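Local coordinates for protein succinylglutamate desuccinylase (Vibrio cholerae, PDB 2G9D) that probably hydrolyses N-succinylglutamate to succinate and glutamate, the last step of arginine degradation by the AST pathway, using one zinc ion per subunit, at residues Asp50-Met56 with Leu244-His248; Glu89-Phe93 with Arg138-Ala142; Phe287-Glu291 with Leu301-Asn305. All coordinates share one frame. Residues are numbered along the deposited sequence.

Contact 1 (Asp50-Met56 with Leu244-His248); sequences DAATKNM and LISRH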
ATOM      1  N   ASP A  50       8.309  15.468 -19.627  1.00 70.70           N
ATOM      2  CA  ASP A  50       7.770  15.161 -20.953  1.00 71.99           C
ATOM      3  C   ASP A  50       6.248  15.021 -20.956  1.00 71.30           C
ATOM      4  O   ASP A  50       5.550  15.759 -20.266  1.00 71.33           O
ATOM      5  CB  ASP A  50       8.394  13.875 -21.510  1.00 74.17           C
ATOM      6  CG  ASP A  50       8.266  12.702 -20.556  1.00 75.73           C
ATOM      7  OD1 ASP A  50       9.147  12.540 -19.681  1.00 77.36           O
ATOM      8  OD2 ASP A  50       7.278  11.950 -20.675  1.00 76.86           O
ATOM      9  N   ALA A  51       5.741  14.072 -21.741  1.00 69.98           N
ATOM     10  CA  ALA A  51       4.302  13.850 -21.851  1.00 68.97           C
ATOM     11  C   ALA A  51       3.890  12.496 -21.271  1.00 68.61           C
ATOM     12  O   ALA A  51       2.960  12.397 -20.471  1.00 68.57           O
ATOM     13  CB  ALA A  51       3.890  13.940 -23.310  1.00 68.52           C
ATOM     14  N   ALA A  52       4.589  11.449 -21.692  1.00 67.07           N
ATOM     15  CA  ALA A  52       4.308  10.111 -21.215  1.00 64.28           C
ATOM     16  C   ALA A  52       4.831   9.949 -19.797  1.00 63.10           C
ATOM     17  O   ALA A  52       5.015   8.832 -19.332  1.00 64.72           O
ATOM     18  CB  ALA A  52       4.962   9.083 -22.132  1.00 63.54           C
ATOM     19  N   THR A  53       5.093  11.050 -19.105  1.00 61.59           N
ATOM     20  CA  THR A  53       5.591  10.932 -17.740  1.00 58.76           C
ATOM     21  C   THR A  53       4.437  10.506 -16.859  1.00 57.66           C
ATOM     22  O   THR A  53       3.273  10.764 -17.174  1.00 56.62           O
ATOM     23  CB  THR A  53       6.155  12.253 -17.206  1.00 58.76           C
ATOM     24  OG1 THR A  53       7.283  12.650 -17.994  1.00 58.81           O
ATOM     25  CG2 THR A  53       6.591  12.086 -15.767  1.00 58.63           C
ATOM     26  N   LYS A  54       4.765   9.849 -15.756  1.00 56.63           N
ATOM     27  CA  LYS A  54       3.756   9.367 -14.831  1.00 55.71           C
ATOM     28  C   LYS A  54       3.682  10.196 -13.551  1.00 54.10           C
ATOM     29  O   LYS A  54       4.650  10.834 -13.153  1.00 52.81           O
ATOM     30  CB  LYS A  54       4.033   7.890 -14.514  1.00 57.54           C
ATOM     31  CG  LYS A  54       3.896   6.975 -15.755  1.00 58.49           C
ATOM     32  CD  LYS A  54       4.020   5.485 -15.426  1.00 58.52           C
ATOM     33  CE  LYS A  54       5.462   5.059 -15.395  1.00 57.36           C
ATOM     34  NZ  LYS A  54       6.082   5.335 -16.723  1.00 58.66           N
ATOM     35  N   ASN A  55       2.509  10.207 -12.932  1.00 53.30           N
ATOM     36  CA  ASN A  55       2.301  10.942 -11.695  1.00 51.87           C
ATOM     37  C   ASN A  55       1.951   9.874 -10.702  1.00 49.65           C
ATOM     38  O   ASN A  55       0.823   9.385 -10.650  1.00 47.53           O
ATOM     39  CB  ASN A  55       1.168  11.938 -11.860  1.00 55.45           C
ATOM     40  CG  ASN A  55       1.506  13.015 -12.868  1.00 57.32           C
ATOM     41  OD1 ASN A  55       2.481  13.749 -12.695  1.00 58.38           O
ATOM     42  ND2 ASN A  55       0.713  13.106 -13.934  1.00 57.14           N
HETATM   43  N   MSE A  56       2.965   9.509  -9.935  1.00 48.55           N
HETATM   44  CA  MSE A  56       2.866   8.454  -8.956  1.00 47.59           C
HETATM   45  C   MSE A  56       2.789   8.980  -7.547  1.00 44.45           C
HETATM   46  O   MSE A  56       3.408   9.986  -7.218  1.00 40.51           O
HETATM   47  CB  MSE A  56       4.081   7.525  -9.076  1.00 50.76           C
HETATM   48  CG  MSE A  56       4.437   7.135 -10.500  1.00 55.72           C
HETATM   49 SE   MSE A  56       6.031   6.025 -10.599  1.00 67.98          SE
HETATM   50  CE  MSE A  56       7.194   7.049  -9.422  1.00 65.61           C
ATOM     51  N   LEU A 244      11.165   2.272 -11.265  1.00 39.59           N
ATOM     52  CA  LEU A 244       9.864   2.886 -11.499  1.00 40.02           C
ATOM     53  C   LEU A 244       9.907   4.404 -11.538  1.00 42.14           C
ATOM     54  O   LEU A 244       9.208   5.019 -12.348  1.00 41.58           O
ATOM     55  CB  LEU A 244       8.856   2.454 -10.434  1.00 37.55           C
ATOM     56  CG  LEU A 244       7.413   2.876 -10.757  1.00 37.02           C
ATOM     57  CD1 LEU A 244       6.926   2.190 -12.051  1.00 31.31           C
ATOM     58  CD2 LEU A 244       6.502   2.536  -9.577  1.00 36.47           C
ATOM     59  N   ILE A 245      10.703   5.021 -10.662  1.00 44.55           N
ATOM     60  CA  ILE A 245      10.770   6.479 -10.678  1.00 46.76           C
ATOM     61  C   ILE A 245      11.832   6.988 -11.668  1.00 48.16           C
ATOM     62  O   ILE A 245      11.701   8.089 -12.212  1.00 46.83           O
ATOM     63  CB  ILE A 245      11.001   7.095  -9.245  1.00 46.46           C
ATOM     64  CG1 ILE A 245      12.444   6.961  -8.806  1.00 46.38           C
ATOM     65  CG2 ILE A 245      10.127   6.401  -8.218  1.00 46.34           C
ATOM     66  CD1 ILE A 245      12.665   7.528  -7.420  1.00 47.73           C
ATOM     67  N   SER A 246      12.852   6.164 -11.925  1.00 48.97           N
ATOM     68  CA  SER A 246      13.930   6.502 -12.862  1.00 49.67           C
ATOM     69  C   SER A 246      13.489   6.246 -14.301  1.00 49.99           C
ATOM     70  O   SER A 246      14.147   6.685 -15.242  1.00 48.44           O
ATOM     71  CB  SER A 246      15.173   5.661 -12.579  1.00 50.24           C
ATOM     72  OG  SER A 246      14.961   4.328 -13.019  1.00 51.84           O
ATOM     73  N   ARG A 247      12.386   5.517 -14.458  1.00 52.52           N
ATOM     74  CA  ARG A 247      11.813   5.206 -15.766  1.00 55.33           C
ATOM     75  C   ARG A 247      12.789   4.497 -16.696  1.00 58.16           C
ATOM     76  O   ARG A 247      12.557   4.415 -17.904  1.00 58.00           O
ATOM     77  CB  ARG A 247      11.327   6.495 -16.427  1.00 55.17           C
ATOM     78  CG  ARG A 247      10.610   6.332 -17.760  1.00 55.47           C
ATOM     79  CD  ARG A 247      10.842   7.575 -18.617  1.00 57.12           C
ATOM     80  NE  ARG A 247       9.636   8.276 -19.059  1.00 56.58           N
ATOM     81  CZ  ARG A 247       8.794   7.825 -19.983  1.00 57.41           C
ATOM     82  NH1 ARG A 247       7.733   8.549 -20.323  1.00 57.08           N
ATOM     83  NH2 ARG A 247       8.999   6.648 -20.561  1.00 57.36           N
ATOM     84  N   HIS A 248      13.891   3.993 -16.157  1.00 60.26           N
ATOM     85  CA  HIS A 248      14.815   3.319 -17.033  1.00 62.41           C
ATOM     86  C   HIS A 248      15.132   1.886 -16.674  1.00 64.81           C
ATOM     87  O   HIS A 248      14.646   1.338 -15.676  1.00 63.48           O
ATOM     88  CB  HIS A 248      16.115   4.115 -17.197  1.00 64.04           C
ATOM     89  CG  HIS A 248      17.003   4.111 -15.987  1.00 66.30           C
ATOM     90  ND1 HIS A 248      17.182   3.001 -15.184  1.00 66.16           N
ATOM     91  CD2 HIS A 248      17.820   5.070 -15.489  1.00 65.77           C
ATOM     92  CE1 HIS A 248      18.070   3.279 -14.246  1.00 65.03           C
ATOM     93  NE2 HIS A 248      18.473   4.527 -14.409  1.00 65.00           N
TER
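Two separate patches, one apolar and one charged, join the end of helix 235-246 to strand 55-60 and the loop before it. The apolar patch is centred on Met56 (selenomethionine), whose CA-to-CB bond points toward the helix. With chi1 m, chi2 t and chi3 m, its side chain lies against the last turn: Met56 SE comes within 3.4 Å of Leu244 CG, and Met56 CE sits 3.2 Å from Ile245 CG2, a very tight approach. The CA atoms of Met56 and Ile245 remain 8.3 Å apart, so side chains alone span the gap. Trp150 of the adjoining strand 149-157 touches both Met56 and Leu244 and extends this apolar layer. The arrangement is that of an alpha/beta fold, a helix laid over a sheet whose strands 55-60, 90-94 and 149-157 run parallel, in the catalytic domain of the AspA/AstE family, though away from the predicted zinc site. The charged patch depends on Arg247, the first residue past the helix, where positive phi (57°) ends the helical path. Its side chain reaches back to the loop and forms a salt bridge from NH1 to Asp50 OD2 at 3.4 Å, with a weak hydrogen bond. Ala52 O is nearer to Arg247 NH1, at 2.9 Å, but its angle is too poor for a hydrogen bond. Glu89 makes long, weak ion pairs with both Lys54 NZ and Arg247 NE.

Contact 2 (Glu89-Phe93 with Arg138-Ala142); sequences ERCLF and RQFFA
A cation-pi stack between Arg90 and Phe140 ties the C-terminal end of helix 125-140 to strand 90-94 in the sheet of the catalytic domain. The strand segment is extended, and its CA-to-CB bonds at Arg90 and Leu92 point toward the helix while that of Cys91 points away. Residues 138-140 are helical; Phe141 (phi/psi -70/37°) is the first to leave the helix. The closest CA pair is Leu92 with Phe140, 7.8 Å apart. The CA-to-CB bond of Phe140 points sideways, but chi1 t and chi2 92° bring its ring nearer the strand. Arg90, with chi1 t, chi2 -143° (between wells), chi3 t and chi4 175°, lays its guanidinium flat on one ring face: the planes meet at 21°, and Arg90 CZ is 3.8 Å from the Phe140 centroid, 13° off the normal. The same arginine donates a hydrogen bond from NH1 to Phe140 O at 2.7 Å. This is helix-on-sheet packing of an alpha/beta fold, with strand 90-94 lying between parallel strand 55-60 and antiparallel strand 41-44. From the latter, Glu43 forms a salt bridge with Arg90 NH2. At the ring edge Phe140 CZ lies 4.0 Å from Cys91 CA, while Leu92, with chi1 t and chi2 p, packs its apolar side chain against the ring. Asn55 of strand 55-60 also touches both Arg90 and Phe140.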
ATOM      1  N   GLU A  89       9.760  10.991 -13.031  1.00 52.38           N
ATOM      2  CA  GLU A  89       8.330  10.891 -12.838  1.00 54.82           C
ATOM      3  C   GLU A  89       7.847  11.716 -11.677  1.00 55.99           C
ATOM      4  O   GLU A  89       8.278  11.513 -10.536  1.00 56.43           O
ATOM      5  CB  GLU A  89       7.920   9.432 -12.604  1.00 56.80           C
ATOM      6  CG  GLU A  89       7.617   8.645 -13.870  1.00 58.86           C
ATOM      7  CD  GLU A  89       8.767   7.775 -14.312  1.00 59.34           C
ATOM      8  OE1 GLU A  89       8.642   7.139 -15.380  1.00 59.33           O
ATOM      9  OE2 GLU A  89       9.786   7.728 -13.586  1.00 59.32           O
ATOM     10  N   ARG A  90       6.931  12.635 -11.971  1.00 55.60           N
ATOM     11  CA  ARG A  90       6.349  13.493 -10.947  1.00 54.72           C
ATOM     12  C   ARG A  90       5.729  12.610  -9.841  1.00 54.58           C
ATOM     13  O   ARG A  90       4.674  11.998 -10.036  1.00 55.05           O
ATOM     14  CB  ARG A  90       5.281  14.383 -11.586  1.00 52.04           C
ATOM     15  CG  ARG A  90       4.862  15.518 -10.717  1.00 51.07           C
ATOM     16  CD  ARG A  90       3.390  15.799 -10.849  1.00 49.11           C
ATOM     17  NE  ARG A  90       2.946  16.558  -9.692  1.00 52.09           N
ATOM     18  CZ  ARG A  90       1.725  17.044  -9.537  1.00 54.11           C
ATOM     19  NH1 ARG A  90       0.812  16.848 -10.477  1.00 57.34           N
ATOM     20  NH2 ARG A  90       1.419  17.737  -8.446  1.00 55.85           N
ATOM     21  N   CYS A  91       6.384  12.534  -8.688  1.00 54.11           N
ATOM     22  CA  CYS A  91       5.866  11.710  -7.601  1.00 54.55           C
ATOM     23  C   CYS A  91       5.829  12.378  -6.220  1.00 53.72           C
ATOM     24  O   CYS A  91       6.760  13.077  -5.805  1.00 51.77           O
ATOM     25  CB  CYS A  91       6.652  10.394  -7.524  1.00 55.83           C
ATOM     26  SG  CYS A  91       8.408  10.603  -7.167  1.00 55.01           S
ATOM     27  N   LEU A  92       4.727  12.128  -5.522  1.00 53.50           N
ATOM     28  CA  LEU A  92       4.465  12.670  -4.196  1.00 52.96           C
ATOM     29  C   LEU A  92       4.766  11.603  -3.127  1.00 53.39           C
ATOM     30  O   LEU A  92       4.103  10.569  -3.067  1.00 53.77           O
ATOM     31  CB  LEU A  92       2.996  13.091  -4.138  1.00 50.61           C
ATOM     32  CG  LEU A  92       2.535  14.041  -3.045  1.00 49.72           C
ATOM     33  CD1 LEU A  92       3.343  15.326  -3.072  1.00 48.24           C
ATOM     34  CD2 LEU A  92       1.067  14.314  -3.257  1.00 49.37           C
ATOM     35  N   PHE A  93       5.770  11.847  -2.293  1.00 53.10           N
ATOM     36  CA  PHE A  93       6.136  10.892  -1.257  1.00 53.46           C
ATOM     37  C   PHE A  93       5.386  11.190   0.030  1.00 55.18           C
ATOM     38  O   PHE A  93       5.776  12.060   0.800  1.00 55.70           O
ATOM     39  CB  PHE A  93       7.654  10.917  -1.011  1.00 51.15           C
ATOM     40  CG  PHE A  93       8.449  10.158  -2.039  1.00 49.60           C
ATOM     41  CD1 PHE A  93       8.695  10.700  -3.299  1.00 48.77           C
ATOM     42  CD2 PHE A  93       8.906   8.870  -1.768  1.00 48.14           C
ATOM     43  CE1 PHE A  93       9.378   9.974  -4.278  1.00 46.52           C
ATOM     44  CE2 PHE A  93       9.591   8.133  -2.739  1.00 46.54           C
ATOM     45  CZ  PHE A  93       9.823   8.690  -3.999  1.00 46.65           C
ATOM     46  N   ARG A 138      -6.235  15.450  -4.571  1.00 61.66           N
ATOM     47  CA  ARG A 138      -6.962  16.395  -5.418  1.00 62.59           C
ATOM     48  C   ARG A 138      -5.982  17.409  -6.009  1.00 62.10           C
ATOM     49  O   ARG A 138      -5.962  17.625  -7.220  1.00 61.44           O
ATOM     50  CB  ARG A 138      -8.038  17.104  -4.588  1.00 64.50           C
ATOM     51  CG  ARG A 138      -9.069  17.906  -5.375  1.00 65.81           C
ATOM     52  CD  ARG A 138      -8.629  19.361  -5.583  1.00 69.10           C
ATOM     53  NE  ARG A 138      -8.469  20.097  -4.325  1.00 69.83           N
ATOM     54  CZ  ARG A 138      -8.219  21.405  -4.242  1.00 69.14           C
ATOM     55  NH1 ARG A 138      -8.086  21.984  -3.052  1.00 68.70           N
ATOM     56  NH2 ARG A 138      -8.110  22.135  -5.346  1.00 67.61           N
ATOM     57  N   GLN A 139      -5.163  18.014  -5.149  1.00 60.85           N
ATOM     58  CA  GLN A 139      -4.176  19.003  -5.577  1.00 60.62           C
ATOM     59  C   GLN A 139      -3.128  18.404  -6.506  1.00 60.05           C
ATOM     60  O   GLN A 139      -2.666  19.056  -7.437  1.00 60.77           O
ATOM     61  CB  GLN A 139      -3.453  19.600  -4.370  1.00 62.19           C
ATOM     62  CG  GLN A 139      -4.165  20.742  -3.643  1.00 66.17           C
ATOM     63  CD  GLN A 139      -3.909  22.117  -4.278  1.00 68.89           C
ATOM     64  OE1 GLN A 139      -2.770  22.451  -4.637  1.00 69.56           O
ATOM     65  NE2 GLN A 139      -4.968  22.924  -4.401  1.00 68.23           N
ATOM     66  N   PHE A 140      -2.750  17.159  -6.245  1.00 59.30           N
ATOM     67  CA  PHE A 140      -1.729  16.486  -7.037  1.00 57.69           C
ATOM     68  C   PHE A 140      -2.199  16.120  -8.432  1.00 57.15           C
ATOM     69  O   PHE A 140      -1.612  16.551  -9.409  1.00 57.37           O
ATOM     70  CB  PHE A 140      -1.267  15.227  -6.310  1.00 56.22           C
ATOM     71  CG  PHE A 140      -0.060  14.577  -6.916  1.00 54.94           C
ATOM     72  CD1 PHE A 140       1.215  14.912  -6.481  1.00 54.52           C
ATOM     73  CD2 PHE A 140      -0.195  13.603  -7.900  1.00 54.38           C
ATOM     74  CE1 PHE A 140       2.338  14.285  -7.012  1.00 52.89           C
ATOM     75  CE2 PHE A 140       0.918  12.978  -8.432  1.00 53.05           C
ATOM     76  CZ  PHE A 140       2.188  13.319  -7.984  1.00 52.37           C
ATOM     77  N   PHE A 141      -3.257  15.321  -8.526  1.00 57.63           N
ATOM     78  CA  PHE A 141      -3.762  14.906  -9.832  1.00 59.67           C
ATOM     79  C   PHE A 141      -4.409  16.029 -10.611  1.00 59.97           C
ATOM     80  O   PHE A 141      -5.387  15.812 -11.317  1.00 60.40           O
ATOM     81  CB  PHE A 141      -4.766  13.747  -9.694  1.00 60.37           C
ATOM     82  CG  PHE A 141      -4.126  12.425  -9.365  1.00 60.32           C
ATOM     83  CD1 PHE A 141      -3.027  11.973 -10.079  1.00 60.61           C
ATOM     84  CD2 PHE A 141      -4.610  11.647  -8.324  1.00 61.23           C
ATOM     85  CE1 PHE A 141      -2.415  10.768  -9.753  1.00 62.44           C
ATOM     86  CE2 PHE A 141      -4.007  10.434  -7.989  1.00 61.85           C
ATOM     87  CZ  PHE A 141      -2.908   9.994  -8.702  1.00 61.81           C
ATOM     88  N   ALA A 142      -3.852  17.225 -10.498  1.00 61.63           N
ATOM     89  CA  ALA A 142      -4.410  18.374 -11.194  1.00 63.74           C
ATOM     90  C   ALA A 142      -3.893  18.534 -12.625  1.00 65.06           C
ATOM     91  O   ALA A 142      -2.676  18.583 -12.876  1.00 63.08           O
ATOM     92  CB  ALA A 142      -4.136  19.641 -10.399  1.00 65.70           C
TER

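Contact 3 (Phe287-Glu291 with Leu301-Asn305); sequences FMHGE and LMAKN
Two irregular segments of the long loop between strands 258-267 and 309-311 meet at the surface, with CA pairs Phe287-Ala303 (5.6 Å), His289-Asn305 (5.8 Å) and Glu291-Met302 (5.6 Å). Phe287 (chi1 m, chi2 122°) directs its CA-to-CB bond toward the partner segment, bringing its CB within 3.3 Å of Ala303 CB, while its ring leads away to meet Phe293. Met302, a selenomethionine, has all three chi angles between wells, at 114°, 111° and 108°; its end lies in the concave bend of 288-291, with Met302 SE 3.5 Å from Met288 O and Met302 CE 3.8 Å from His289 C. Both segments belong to the barrel-sandwich hybrid domain, yet here one bends round the other, without regular strand pairing. His289, the centre of an inverse gamma turn (phi/psi -81/90°), has chi1 -131° and chi2 -68°, which place one ring face over Ala303 O; Met302 SE lies obliquely 5.2 Å from the ring centroid. His289 NE2 approaches Lys304 O at 2.7 Å, too poorly angled for a hydrogen bond. Gly290 follows at phi/psi 158/-26°, where a CB would jam against the preceding carbonyl. A weak backbone hydrogen bond runs from Ala303 N to Glu291 O at 3.4 Å.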
ATOM      1  N   PHE A 287      -7.566 -24.202   2.928  1.00 83.60           N
ATOM      2  CA  PHE A 287      -8.400 -25.185   3.581  1.00 86.58           C
ATOM      3  C   PHE A 287      -9.053 -26.049   2.507  1.00 90.04           C
ATOM      4  O   PHE A 287      -9.323 -25.583   1.400  1.00 90.23           O
ATOM      5  CB  PHE A 287      -9.472 -24.491   4.419  1.00 86.08           C
ATOM      6  CG  PHE A 287      -8.928 -23.615   5.520  1.00 84.42           C
ATOM      7  CD1 PHE A 287      -9.257 -22.265   5.571  1.00 83.05           C
ATOM      8  CD2 PHE A 287      -8.129 -24.143   6.526  1.00 83.48           C
ATOM      9  CE1 PHE A 287      -8.807 -21.458   6.607  1.00 81.82           C
ATOM     10  CE2 PHE A 287      -7.675 -23.338   7.568  1.00 82.57           C
ATOM     11  CZ  PHE A 287      -8.017 -21.995   7.606  1.00 81.99           C
HETATM   12  N   MSE A 288      -9.300 -27.312   2.838  1.00 94.22           N
HETATM   13  CA  MSE A 288      -9.915 -28.246   1.905  1.00 97.09           C
HETATM   14  C   MSE A 288     -11.426 -28.259   2.044  1.00 96.87           C
HETATM   15  O   MSE A 288     -11.995 -27.603   2.923  1.00 96.36           O
HETATM   16  CB  MSE A 288      -9.372 -29.667   2.140  1.00101.53           C
HETATM   17  CG  MSE A 288      -9.633 -30.240   3.545  1.00107.34           C
HETATM   18 SE   MSE A 288      -8.965 -32.075   3.843  1.00116.03          SE
HETATM   19  CE  MSE A 288     -10.617 -33.018   3.496  1.00114.02           C
ATOM     20  N   HIS A 289     -12.067 -29.010   1.153  1.00 96.85           N
ATOM     21  CA  HIS A 289     -13.512 -29.172   1.164  1.00 96.79           C
ATOM     22  C   HIS A 289     -13.793 -30.234   2.240  1.00 96.14           C
ATOM     23  O   HIS A 289     -13.790 -31.443   1.963  1.00 96.11           O
ATOM     24  CB  HIS A 289     -13.994 -29.657  -0.214  1.00 97.86           C
ATOM     25  CG  HIS A 289     -15.150 -28.881  -0.773  1.00 98.38           C
ATOM     26  ND1 HIS A 289     -16.414 -28.913  -0.218  1.00 98.84           N
ATOM     27  CD2 HIS A 289     -15.229 -28.036  -1.829  1.00 98.60           C
ATOM     28  CE1 HIS A 289     -17.218 -28.123  -0.908  1.00 98.51           C
ATOM     29  NE2 HIS A 289     -16.523 -27.577  -1.891  1.00 98.47           N
ATOM     30  N   GLY A 290     -13.996 -29.774   3.474  1.00 94.84           N
ATOM     31  CA  GLY A 290     -14.273 -30.677   4.577  1.00 92.68           C
ATOM     32  C   GLY A 290     -13.956 -30.072   5.933  1.00 91.30           C
ATOM     33  O   GLY A 290     -14.550 -30.451   6.944  1.00 90.45           O
ATOM     34  N   GLU A 291     -13.030 -29.118   5.954  1.00 90.55           N
ATOM     35  CA  GLU A 291     -12.622 -28.478   7.199  1.00 89.84           C
ATOM     36  C   GLU A 291     -13.268 -27.129   7.457  1.00 88.92           C
ATOM     37  O   GLU A 291     -13.533 -26.359   6.533  1.00 87.54           O
ATOM     38  CB  GLU A 291     -11.100 -28.316   7.226  1.00 91.06           C
ATOM     39  CG  GLU A 291     -10.541 -27.525   8.414  1.00 91.80           C
ATOM     40  CD  GLU A 291     -10.829 -28.170   9.766  1.00 92.30           C
ATOM     41  OE1 GLU A 291     -10.225 -27.737  10.776  1.00 91.82           O
ATOM     42  OE2 GLU A 291     -11.661 -29.100   9.817  1.00 91.92           O
ATOM     43  N   LEU A 301     -18.411 -22.115   9.698  1.00 91.03           N
ATOM     44  CA  LEU A 301     -17.512 -21.518   8.713  1.00 90.74           C
ATOM     45  C   LEU A 301     -16.491 -22.533   8.173  1.00 90.66           C
ATOM     46  O   LEU A 301     -15.643 -23.009   8.922  1.00 89.60           O
ATOM     47  CB  LEU A 301     -16.774 -20.319   9.341  1.00 89.86           C
ATOM     48  CG  LEU A 301     -17.594 -19.099   9.798  1.00 88.70           C
ATOM     49  CD1 LEU A 301     -16.706 -18.085  10.508  1.00 87.94           C
ATOM     50  CD2 LEU A 301     -18.261 -18.458   8.593  1.00 88.27           C
HETATM   51  N   MSE A 302     -16.591 -22.873   6.885  1.00 92.06           N
HETATM   52  CA  MSE A 302     -15.650 -23.809   6.240  1.00 93.49           C
HETATM   53  C   MSE A 302     -15.239 -23.317   4.843  1.00 92.03           C
HETATM   54  O   MSE A 302     -15.824 -22.378   4.297  1.00 91.61           O
HETATM   55  CB  MSE A 302     -16.243 -25.229   6.119  1.00 96.75           C
HETATM   56  CG  MSE A 302     -16.485 -25.704   4.665  1.00101.71           C
HETATM   57 SE   MSE A 302     -15.353 -27.172   3.943  1.00108.12          SE
HETATM   58  CE  MSE A 302     -16.726 -28.532   3.943  1.00106.82           C
ATOM     59  N   ALA A 303     -14.231 -23.973   4.273  1.00 90.39           N
ATOM     60  CA  ALA A 303     -13.704 -23.631   2.955  1.00 88.30           C
ATOM     61  C   ALA A 303     -14.627 -24.000   1.797  1.00 87.13           C
ATOM     62  O   ALA A 303     -14.592 -25.124   1.293  1.00 86.43           O
ATOM     63  CB  ALA A 303     -12.355 -24.298   2.761  1.00 88.27           C
ATOM     64  N   LYS A 304     -15.447 -23.047   1.376  1.00 86.20           N
ATOM     65  CA  LYS A 304     -16.359 -23.265   0.263  1.00 85.05           C
ATOM     66  C   LYS A 304     -15.667 -24.069  -0.859  1.00 84.42           C
ATOM     67  O   LYS A 304     -16.271 -24.968  -1.449  1.00 85.00           O
ATOM     68  CB  LYS A 304     -16.850 -21.904  -0.256  1.00 84.04           C
ATOM     69  CG  LYS A 304     -17.597 -21.936  -1.581  1.00 83.90           C
ATOM     70  CD  LYS A 304     -18.024 -20.529  -2.017  1.00 84.39           C
ATOM     71  CE  LYS A 304     -16.835 -19.589  -2.254  1.00 83.41           C
ATOM     72  NZ  LYS A 304     -15.949 -20.054  -3.355  1.00 82.03           N
ATOM     73  N   ASN A 305     -14.396 -23.762  -1.128  1.00 82.46           N
ATOM     74  CA  ASN A 305     -13.639 -24.439  -2.187  1.00 79.86           C
ATOM     75  C   ASN A 305     -12.498 -25.307  -1.669  1.00 78.49           C
ATOM     76  O   ASN A 305     -12.277 -25.410  -0.468  1.00 78.41           O
ATOM     77  CB  ASN A 305     -13.065 -23.408  -3.170  1.00 79.35           C
ATOM     78  CG  ASN A 305     -14.145 -22.566  -3.842  1.00 79.32           C
ATOM     79  OD1 ASN A 305     -13.866 -21.811  -4.774  1.00 78.38           O
ATOM     80  ND2 ASN A 305     -15.382 -22.691  -3.370  1.00 78.31           N
TER

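Contacts 1 and 2 both join helix ends to the sheet of the catalytic domain and share its neighbouring strands 55-60 and 90-94. Their centres are 12 Å apart, and probable backbone hydrogen bonds run from Met56 N to Arg90 O and from Leu92 N to Met56 O, both at 3.0 Å. Contact 2 is buried and combines charge with an aromatic face; contact 1, only partly buried, separates its apolar packing from an exposed salt bridge. Contact 3 lies on the opposite side of the chain's centre, about 45 Å from contact 1 between centres. Belonging to the hybrid domain, it is a surface meeting of loops with neither salt bridge nor cation-pi pair.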